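Local coordinates for protein metallopeptidase containing co-catalytic metalloactive site (Shewanella denitrificans OS217, PDB 3B2Y) that probably acts as a zinc-dependent hydrolase of the M14 metallocarboxypeptidase family, and holds a nickel ion in this crystal, at residues Val180-Pro185 with Asp219-Asn224. Sequence-based numbering, arbitrary orientation.
Sequences VYSFEP and DGVIFN
V180 and V221 begin a parallel pairing in which 221-223 forms one edge strand of the mixed six-stranded sheet of this M14 peptidase, beside 179-183. Backbone bonds alternate between the strands, from V180 N to G220 O up to N224 N on S182 O, 2.7 Å long and nearly straight at 177°. G220 suits the start because its positive phi favours glycine.

Side chains pack tightly on both faces of the pair. On one, beta-branched V180 and V221 lie side by side, V180 CG1 against V221 CG2 at 3.6 Å, towards helix 191-201. There small S182 holds OG between its backbone N and carbonyl carbon (chi1 85°), in the F223 ring plane and 3.0 Å from F223 CD1, while that hydroxyl also hydrogen-bonds S193. On the other face, I222 lays CD1 over the Y181 ring as a CH-pi contact, 4.1 Å from the centroid, and CG2 touches Y181 CD2. Y181 also meets E246, the predicted catalytic proton donor/acceptor, so this packing borders the probable active site.

Past the strand end, among partly exposed F223, E184 and N224, side-chain packing is looser. E184 crosses F223 at about a right angle, E184 CG 4.0 Å from F223 CE1, and its carboxylate turns to S193 and G190. N224 suits this end because asparagine tolerates positive phi and its amide, with CG over the F223 ring centre, can both give and accept: an alanine here would probably leave E184 O without its side-chain donor, E184 N without its weak acceptor, and that ring face without the amide. OD1 takes only a weak bond from E184 N, whereas N224 ND2 reaches E184 O at 3.1 Å, with that oxygen in the amide plane.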
ATOM      1  N   VAL A 180      -8.278   4.297  -8.621  1.00 29.77           N
ATOM      2  CA  VAL A 180      -8.109   4.433  -7.208  1.00 26.00           C
ATOM      3  C   VAL A 180      -9.436   4.146  -6.486  1.00 29.84           C
ATOM      4  O   VAL A 180     -10.498   4.629  -6.890  1.00 28.35           O
ATOM      5  CB  VAL A 180      -7.617   5.838  -6.833  1.00 30.12           C
ATOM      6  CG1 VAL A 180      -8.660   6.955  -7.213  1.00 25.79           C
ATOM      7  CG2 VAL A 180      -7.373   5.862  -5.360  1.00 39.44           C
ATOM      8  N   TYR A 181      -9.383   3.352  -5.429  1.00 25.87           N
ATOM      9  CA  TYR A 181     -10.507   3.274  -4.497  1.00 29.11           C
ATOM     10  C   TYR A 181     -10.370   4.392  -3.480  1.00 32.25           C
ATOM     11  O   TYR A 181      -9.290   4.615  -2.980  1.00 27.85           O
ATOM     12  CB  TYR A 181     -10.435   1.983  -3.696  1.00 28.77           C
ATOM     13  CG  TYR A 181     -10.647   0.716  -4.451  1.00 33.27           C
ATOM     14  CD1 TYR A 181      -9.589   0.053  -5.068  1.00 36.03           C
ATOM     15  CD2 TYR A 181     -11.893   0.142  -4.499  1.00 34.21           C
ATOM     16  CE1 TYR A 181      -9.788  -1.123  -5.722  1.00 40.77           C
ATOM     17  CE2 TYR A 181     -12.104  -1.045  -5.129  1.00 40.15           C
ATOM     18  CZ  TYR A 181     -11.069  -1.680  -5.746  1.00 34.69           C
ATOM     19  OH  TYR A 181     -11.333  -2.874  -6.406  1.00 45.96           O
ATOM     20  N   SER A 182     -11.438   5.055  -3.100  1.00 29.22           N
ATOM     21  CA  SER A 182     -11.310   6.094  -2.082  1.00 31.36           C
ATOM     22  C   SER A 182     -12.479   6.086  -1.087  1.00 28.13           C
ATOM     23  O   SER A 182     -13.569   5.655  -1.414  1.00 30.47           O
ATOM     24  CB  SER A 182     -11.156   7.477  -2.749  1.00 31.41           C
ATOM     25  OG  SER A 182     -12.383   8.023  -3.058  1.00 45.90           O
ATOM     26  N   PHE A 183     -12.216   6.599   0.111  1.00 25.49           N
ATOM     27  CA  PHE A 183     -13.192   6.736   1.210  1.00 22.96           C
ATOM     28  C   PHE A 183     -13.007   8.140   1.804  1.00 26.50           C
ATOM     29  O   PHE A 183     -11.916   8.509   2.225  1.00 27.78           O
ATOM     30  CB  PHE A 183     -12.975   5.664   2.291  1.00 33.59           C
ATOM     31  CG  PHE A 183     -12.897   4.222   1.762  1.00 28.81           C
ATOM     32  CD1 PHE A 183     -11.757   3.760   1.096  1.00 28.55           C
ATOM     33  CD2 PHE A 183     -13.942   3.368   1.923  1.00 36.50           C
ATOM     34  CE1 PHE A 183     -11.686   2.465   0.623  1.00 34.94           C
ATOM     35  CE2 PHE A 183     -13.868   2.096   1.449  1.00 32.67           C
ATOM     36  CZ  PHE A 183     -12.732   1.647   0.808  1.00 37.33           C
ATOM     37  N   GLU A 184     -14.072   8.935   1.777  1.00 27.71           N
ATOM     38  CA  GLU A 184     -14.135  10.223   2.474  1.00 31.30           C
ATOM     39  C   GLU A 184     -15.486  10.305   3.157  1.00 31.26           C
ATOM     40  O   GLU A 184     -16.465   9.716   2.667  1.00 32.07           O
ATOM     41  CB  GLU A 184     -13.999  11.416   1.506  1.00 33.84           C
ATOM     42  CG  GLU A 184     -12.745  11.333   0.612  1.00 30.11           C
ATOM     43  CD  GLU A 184     -12.448  12.626  -0.137  1.00 36.44           C
ATOM     44  OE1 GLU A 184     -12.700  13.723   0.410  1.00 48.12           O
ATOM     45  OE2 GLU A 184     -11.966  12.550  -1.287  1.00 41.18           O
ATOM     46  N   PRO A 185     -15.576  11.074   4.256  1.00 32.40           N
ATOM     47  CA  PRO A 185     -16.868  11.261   4.923  1.00 33.55           C
ATOM     48  C   PRO A 185     -17.693  12.365   4.250  1.00 36.50           C
ATOM     49  O   PRO A 185     -18.054  13.344   4.887  1.00 42.25           O
ATOM     50  CB  PRO A 185     -16.457  11.656   6.346  1.00 32.85           C
ATOM     51  CG  PRO A 185     -15.220  12.477   6.133  1.00 35.09           C
ATOM     52  CD  PRO A 185     -14.507  11.812   4.943  1.00 31.81           C
ATOM     53  N   ASP A 219     -14.656   7.983 -13.666  1.00 45.94           N
ATOM     54  CA  ASP A 219     -13.573   8.932 -13.826  1.00 43.65           C
ATOM     55  C   ASP A 219     -12.347   8.395 -13.030  1.00 36.76           C
ATOM     56  O   ASP A 219     -11.629   9.164 -12.415  1.00 36.61           O
ATOM     57  CB  ASP A 219     -13.982  10.360 -13.369  1.00 43.08           C
ATOM     58  CG  ASP A 219     -15.109  11.004 -14.245  1.00 55.69           C
ATOM     59  OD1 ASP A 219     -15.404  10.527 -15.374  1.00 65.53           O
ATOM     60  OD2 ASP A 219     -15.699  12.022 -13.800  1.00 52.40           O
ATOM     61  N   GLY A 220     -12.108   7.095 -13.067  1.00 32.90           N
ATOM     62  CA  GLY A 220     -10.955   6.488 -12.402  1.00 30.71           C
ATOM     63  C   GLY A 220     -11.004   6.356 -10.875  1.00 26.92           C
ATOM     64  O   GLY A 220     -10.007   6.061 -10.276  1.00 29.35           O
ATOM     65  N   VAL A 221     -12.162   6.598 -10.269  1.00 26.71           N
ATOM     66  CA  VAL A 221     -12.365   6.531  -8.833  1.00 28.69           C
ATOM     67  C   VAL A 221     -13.486   5.544  -8.542  1.00 29.20           C
ATOM     68  O   VAL A 221     -14.487   5.510  -9.278  1.00 29.80           O
ATOM     69  CB  VAL A 221     -12.706   7.918  -8.266  1.00 31.55           C
ATOM     70  CG1 VAL A 221     -13.042   7.827  -6.778  1.00 32.91           C
ATOM     71  CG2 VAL A 221     -11.502   8.855  -8.469  1.00 29.14           C
ATOM     72  N   ILE A 222     -13.257   4.667  -7.556  1.00 27.97           N
ATOM     73  CA  ILE A 222     -14.332   3.886  -6.927  1.00 29.72           C
ATOM     74  C   ILE A 222     -14.515   4.440  -5.512  1.00 31.35           C
ATOM     75  O   ILE A 222     -13.589   4.382  -4.706  1.00 25.69           O
ATOM     76  CB  ILE A 222     -13.965   2.387  -6.876  1.00 32.47           C
ATOM     77  CG1 ILE A 222     -13.957   1.786  -8.282  1.00 30.50           C
ATOM     78  CG2 ILE A 222     -14.908   1.591  -5.935  1.00 31.70           C
ATOM     79  CD1 ILE A 222     -12.736   0.789  -8.472  1.00 37.22           C
ATOM     80  N   PHE A 223     -15.702   4.957  -5.210  1.00 27.42           N
ATOM     81  CA  PHE A 223     -15.864   5.754  -4.003  1.00 30.39           C
ATOM     82  C   PHE A 223     -16.711   5.091  -2.901  1.00 31.39           C
ATOM     83  O   PHE A 223     -17.854   4.702  -3.117  1.00 30.37           O
ATOM     84  CB  PHE A 223     -16.473   7.090  -4.398  1.00 32.22           C
ATOM     85  CG  PHE A 223     -16.516   8.090  -3.292  1.00 30.64           C
ATOM     86  CD1 PHE A 223     -15.357   8.555  -2.729  1.00 34.19           C
ATOM     87  CD2 PHE A 223     -17.738   8.616  -2.856  1.00 36.57           C
ATOM     88  CE1 PHE A 223     -15.386   9.509  -1.722  1.00 34.44           C
ATOM     89  CE2 PHE A 223     -17.764   9.562  -1.846  1.00 38.70           C
ATOM     90  CZ  PHE A 223     -16.563   9.990  -1.279  1.00 24.55           C
ATOM     91  N   ASN A 224     -16.130   4.978  -1.711  1.00 28.51           N
ATOM     92  CA  ASN A 224     -16.864   4.526  -0.542  1.00 29.99           C
ATOM     93  C   ASN A 224     -17.494   3.160  -0.734  1.00 29.78           C
ATOM     94  O   ASN A 224     -18.601   2.914  -0.278  1.00 30.72           O
ATOM     95  CB  ASN A 224     -17.908   5.549  -0.091  1.00 26.44           C
ATOM     96  CG  ASN A 224     -17.312   6.658   0.792  1.00 30.88           C
ATOM     97  OD1 ASN A 224     -16.179   6.564   1.251  1.00 28.30           O
ATOM     98  ND2 ASN A 224     -18.095   7.679   1.049  1.00 34.69           N
TER